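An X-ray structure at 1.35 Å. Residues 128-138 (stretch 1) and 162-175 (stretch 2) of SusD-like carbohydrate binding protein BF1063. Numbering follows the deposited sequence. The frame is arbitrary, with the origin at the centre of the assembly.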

# COMPACT_ATOMS: atom_id res chain seq x y z
N LEU A 128 9.30 -11.25 -9.90
CA LEU A 128 9.43 -9.80 -10.06
C LEU A 128 8.75 -9.32 -11.34
O LEU A 128 8.02 -8.33 -11.30
CB LEU A 128 10.90 -9.38 -10.02
CG LEU A 128 11.56 -9.53 -8.66
CD1 LEU A 128 13.07 -9.36 -8.78
CD2 LEU A 128 10.98 -8.53 -7.60
N ARG A 129 8.95 -10.01 -12.46
CA ARG A 129 8.30 -9.62 -13.69
C ARG A 129 6.78 -9.70 -13.56
O ARG A 129 6.04 -8.79 -13.99
CB ARG A 129 8.79 -10.53 -14.84
CG ARG A 129 8.09 -10.23 -16.16
CD ARG A 129 8.63 -11.10 -17.31
NE ARG A 129 8.35 -12.51 -17.12
CZ ARG A 129 8.64 -13.44 -18.02
NH1 ARG A 129 9.21 -13.12 -19.17
NH2 ARG A 129 8.33 -14.70 -17.79
N ALA A 130 6.30 -10.77 -12.97
CA ALA A 130 4.86 -10.93 -12.82
C ALA A 130 4.22 -9.88 -11.91
O ALA A 130 3.09 -9.46 -12.19
CB ALA A 130 4.52 -12.32 -12.33
N THR A 131 4.93 -9.44 -10.88
CA THR A 131 4.38 -8.38 -10.06
C THR A 131 4.15 -7.12 -10.89
O THR A 131 3.17 -6.43 -10.67
CB THR A 131 5.20 -7.99 -8.82
OG1 THR A 131 6.47 -7.45 -9.19
CG2 THR A 131 5.35 -9.14 -7.83
N GLN A 132 4.99 -6.83 -11.86
CA GLN A 132 4.79 -5.62 -12.66
C GLN A 132 3.53 -5.74 -13.49
O GLN A 132 2.77 -4.78 -13.56
CB GLN A 132 6.01 -5.37 -13.56
CG GLN A 132 7.33 -5.30 -12.80
CD GLN A 132 7.32 -4.28 -11.69
OE1 GLN A 132 7.49 -3.09 -11.93
NE2 GLN A 132 7.14 -4.75 -10.44
N TYR A 133 3.30 -6.90 -14.12
CA TYR A 133 2.08 -7.10 -14.88
C TYR A 133 0.85 -7.09 -13.95
O TYR A 133 -0.20 -6.65 -14.36
CB TYR A 133 2.17 -8.38 -15.73
CG TYR A 133 3.04 -8.17 -16.93
CD1 TYR A 133 2.62 -7.32 -17.94
CD2 TYR A 133 4.29 -8.76 -17.04
CE1 TYR A 133 3.41 -7.08 -19.03
CE2 TYR A 133 5.08 -8.55 -18.16
CZ TYR A 133 4.63 -7.70 -19.14
OH TYR A 133 5.41 -7.42 -20.30
N PHE A 134 0.98 -7.58 -12.72
CA PHE A 134 -0.10 -7.55 -11.76
C PHE A 134 -0.56 -6.12 -11.50
O PHE A 134 -1.76 -5.84 -11.54
CB PHE A 134 0.35 -8.25 -10.44
CG PHE A 134 -0.55 -7.95 -9.28
CD1 PHE A 134 -1.70 -8.67 -9.05
CD2 PHE A 134 -0.25 -6.91 -8.42
CE1 PHE A 134 -2.53 -8.37 -8.03
CE2 PHE A 134 -1.08 -6.60 -7.37
CZ PHE A 134 -2.23 -7.34 -7.19
N TYR A 135 0.37 -5.24 -11.25
CA TYR A 135 0.00 -3.84 -11.03
C TYR A 135 -0.46 -3.14 -12.33
O TYR A 135 -1.44 -2.42 -12.32
CB TYR A 135 1.14 -3.08 -10.36
CG TYR A 135 1.45 -3.50 -8.95
CD1 TYR A 135 0.58 -3.17 -7.92
CD2 TYR A 135 2.61 -4.16 -8.62
CE1 TYR A 135 0.85 -3.57 -6.63
CE2 TYR A 135 2.88 -4.57 -7.35
CZ TYR A 135 1.98 -4.27 -6.35
OH TYR A 135 2.26 -4.64 -5.06
N LEU A 136 0.22 -3.37 -13.45
CA LEU A 136 -0.28 -2.82 -14.71
C LEU A 136 -1.71 -3.25 -14.99
O LEU A 136 -2.56 -2.45 -15.40
CB LEU A 136 0.63 -3.22 -15.85
CG LEU A 136 2.02 -2.61 -15.89
CD1 LEU A 136 2.85 -3.36 -16.90
CD2 LEU A 136 1.95 -1.13 -16.22
N ALA A 137 -1.98 -4.54 -14.83
CA ALA A 137 -3.31 -5.11 -15.04
C ALA A 137 -4.35 -4.58 -14.04
O ALA A 137 -5.52 -4.54 -14.37
CB ALA A 137 -3.27 -6.67 -14.94
N SER A 138 -3.91 -4.19 -12.85
CA SER A 138 -4.84 -3.63 -11.89
C SER A 138 -5.37 -2.27 -12.31
O SER A 138 -6.53 -1.94 -12.03
CB SER A 138 -4.16 -3.50 -10.52
OG SER A 138 -3.83 -4.76 -9.95
N SER A 162 -5.56 -8.39 -23.26
CA SER A 162 -6.61 -8.07 -22.32
C SER A 162 -6.24 -8.32 -20.86
O SER A 162 -5.39 -9.14 -20.54
CB SER A 162 -7.84 -8.91 -22.60
OG SER A 162 -7.60 -10.27 -22.29
N GLN A 163 -6.92 -7.61 -19.98
CA GLN A 163 -6.71 -7.81 -18.56
C GLN A 163 -6.91 -9.27 -18.19
O GLN A 163 -6.11 -9.84 -17.45
CB GLN A 163 -7.68 -6.96 -17.73
CG GLN A 163 -7.33 -6.99 -16.23
CD GLN A 163 -8.43 -6.49 -15.35
OE1 GLN A 163 -9.59 -6.79 -15.59
NE2 GLN A 163 -8.10 -5.73 -14.30
N ALA A 164 -7.95 -9.90 -18.72
CA ALA A 164 -8.21 -11.30 -18.36
C ALA A 164 -7.06 -12.19 -18.75
O ALA A 164 -6.65 -13.06 -17.97
CB ALA A 164 -9.53 -11.79 -18.98
N ASP A 165 -6.49 -11.98 -19.93
CA ASP A 165 -5.37 -12.79 -20.40
C ASP A 165 -4.09 -12.51 -19.60
O ASP A 165 -3.33 -13.42 -19.30
CB ASP A 165 -5.15 -12.57 -21.90
CG ASP A 165 -6.17 -13.29 -22.74
OD1 ASP A 165 -6.87 -14.20 -22.23
OD2 ASP A 165 -6.24 -12.97 -23.95
N ILE A 166 -3.87 -11.24 -19.22
CA ILE A 166 -2.70 -10.92 -18.39
C ILE A 166 -2.83 -11.59 -17.02
O ILE A 166 -1.86 -12.17 -16.50
CB ILE A 166 -2.53 -9.43 -18.22
CG1 ILE A 166 -2.22 -8.77 -19.58
CG2 ILE A 166 -1.39 -9.12 -17.24
CD1 ILE A 166 -2.32 -7.28 -19.57
N LEU A 167 -4.02 -11.52 -16.41
CA LEU A 167 -4.20 -12.13 -15.10
C LEU A 167 -4.03 -13.66 -15.16
O LEU A 167 -3.44 -14.26 -14.26
CB LEU A 167 -5.54 -11.74 -14.52
CG LEU A 167 -5.69 -10.25 -14.18
CD1 LEU A 167 -7.12 -9.97 -13.73
CD2 LEU A 167 -4.64 -9.75 -13.14
N LYS A 168 -4.51 -14.31 -16.22
CA LYS A 168 -4.29 -15.75 -16.37
C LYS A 168 -2.80 -16.06 -16.46
O LYS A 168 -2.33 -17.07 -15.91
CB LYS A 168 -5.00 -16.29 -17.63
CG LYS A 168 -6.51 -16.35 -17.51
CD LYS A 168 -7.17 -16.89 -18.81
N TRP A 169 -2.05 -15.25 -17.21
CA TRP A 169 -0.61 -15.41 -17.31
C TRP A 169 0.05 -15.21 -15.95
O TRP A 169 0.96 -15.96 -15.56
CB TRP A 169 -0.07 -14.43 -18.39
CG TRP A 169 1.39 -14.47 -18.66
CD1 TRP A 169 2.02 -15.16 -19.62
CD2 TRP A 169 2.37 -13.68 -18.02
NE1 TRP A 169 3.35 -14.88 -19.60
CE2 TRP A 169 3.60 -13.96 -18.62
CE3 TRP A 169 2.33 -12.73 -17.00
CZ2 TRP A 169 4.78 -13.36 -18.21
CZ3 TRP A 169 3.51 -12.13 -16.58
CH2 TRP A 169 4.72 -12.45 -17.21
N CYS A 170 -0.40 -14.21 -15.20
CA CYS A 170 0.15 -13.96 -13.87
C CYS A 170 -0.09 -15.16 -12.96
O CYS A 170 0.77 -15.51 -12.17
CB CYS A 170 -0.45 -12.72 -13.24
SG CYS A 170 0.16 -11.14 -13.91
N VAL A 171 -1.26 -15.79 -13.05
CA VAL A 171 -1.50 -17.00 -12.26
C VAL A 171 -0.44 -18.06 -12.56
O VAL A 171 0.18 -18.63 -11.65
CB VAL A 171 -2.91 -17.56 -12.51
CG1 VAL A 171 -3.04 -19.00 -12.00
CG2 VAL A 171 -3.97 -16.63 -11.88
N THR A 172 -0.19 -18.31 -13.85
CA THR A 172 0.80 -19.30 -14.24
C THR A 172 2.17 -18.92 -13.71
O THR A 172 2.90 -19.77 -13.16
CB THR A 172 0.84 -19.43 -15.77
OG1 THR A 172 -0.48 -19.81 -16.22
CG2 THR A 172 1.90 -20.45 -16.21
N GLU A 173 2.57 -17.67 -13.89
CA GLU A 173 3.88 -17.21 -13.47
C GLU A 173 4.08 -17.23 -11.95
O GLU A 173 5.13 -17.67 -11.47
CB GLU A 173 4.12 -15.81 -14.02
CG GLU A 173 4.26 -15.74 -15.52
CD GLU A 173 5.47 -16.50 -16.04
OE1 GLU A 173 6.60 -16.12 -15.65
OE2 GLU A 173 5.30 -17.45 -16.86
N PHE A 174 3.12 -16.74 -11.18
CA PHE A 174 3.27 -16.76 -9.72
C PHE A 174 3.26 -18.18 -9.20
O PHE A 174 3.99 -18.48 -8.24
CB PHE A 174 2.16 -15.96 -9.02
CG PHE A 174 2.29 -14.46 -9.15
CD1 PHE A 174 3.46 -13.81 -8.82
CD2 PHE A 174 1.22 -13.70 -9.57
CE1 PHE A 174 3.59 -12.45 -8.94
CE2 PHE A 174 1.35 -12.33 -9.68
CZ PHE A 174 2.53 -11.72 -9.38
N THR A 175 2.48 -19.06 -9.83
CA THR A 175 2.45 -20.46 -9.40
C THR A 175 3.81 -21.14 -9.63
O THR A 175 4.35 -21.82 -8.76
CB THR A 175 1.35 -21.22 -10.13
OG1 THR A 175 0.08 -20.64 -9.83
CG2 THR A 175 1.32 -22.71 -9.74
O HOH W 1 6.96 -13.60 -14.89
O HOH W 2 7.33 -17.61 -18.68

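Two helices of one chain, residues 128-138 and 163-175, lie side by side and run nearly antiparallel, with 154° between their N-to-C directions. Their axes come within 9.3 Å, and the two places where the backbones draw nearest both involve an alanine of the first helix: the CA atoms of A130 and C170 are 5.7 Å apart, and those of A137 and Q163 are 5.6 Å apart. Alanine suits these places because its side chain is a single methyl group. It leaves a hollow on the helix surface, and larger side chains from the second helix fill it.

At A130 the filler is F174. The A130 CB atom sits over one face of the phenyl ring, 3.8 Å from its centroid and 24° off the normal, so the methyl meets the ring's pi cloud in a CH-pi contact. F174 leaves its backbone sideways, but chi1 in the m well brings its ring end across the gap. The ring is bordered on the first helix by T131, whose CG2 lies 3.9 Å from F174 CE1, and by F134, whose CB approaches the ring edge at 4.2 Å from F174 CZ. T131 turns its hydroxyl back to its own helix, where OG1 donates to L128 O, and so can offer the ring a methyl.

The second hollow, at A137, receives two branched aliphatic chains: A137 CB lies 3.9 Å from I166 CG2 and 3.8 Å from L167 CD2. Q163 reaches the same alanine with its polar end, its NE2 donating a hydrogen bond to A137 O at 2.8 Å. A long, flexible amide suits this task, since its CB points sideways and its extended chain must carry the nitrogen to the backbone carbonyl.

Between the alanines, Y133 projects toward the second helix as a bump. Its CB rests 3.9 Å from I166 CG2 and equally far from C170 SG, while its ring meets W169 obliquely, with Y133 CD2 3.5 Å from W169 CZ3 and the planes 79° apart. The compact C170 lets the backbones stay close here: its sulfur lies 3.8 Å from A130 O and the same distance from F134 N, nestling against the first helix's backbone.

W169 then extends along the flank to R129, placing its edge beneath one face of the guanidinium, with R129 NE 3.6 Å from W169 CH2. A flat cation can pack this way while still bonding in its own plane, and R129 does so: NH2 donates to E173 OE1 at 3.1 Å in a salt bridge. Two waters reinforce the pairing. Water 1 accepts from R129 NE (2.8 Å) and donates to E173 OE1 (2.7 Å); water 2 accepts a weak bond from R129 NH2 and donates to E173 OE2. The charged pair thus closes the A130 end of the contact with directional bonds, as Q163 does the A137 end.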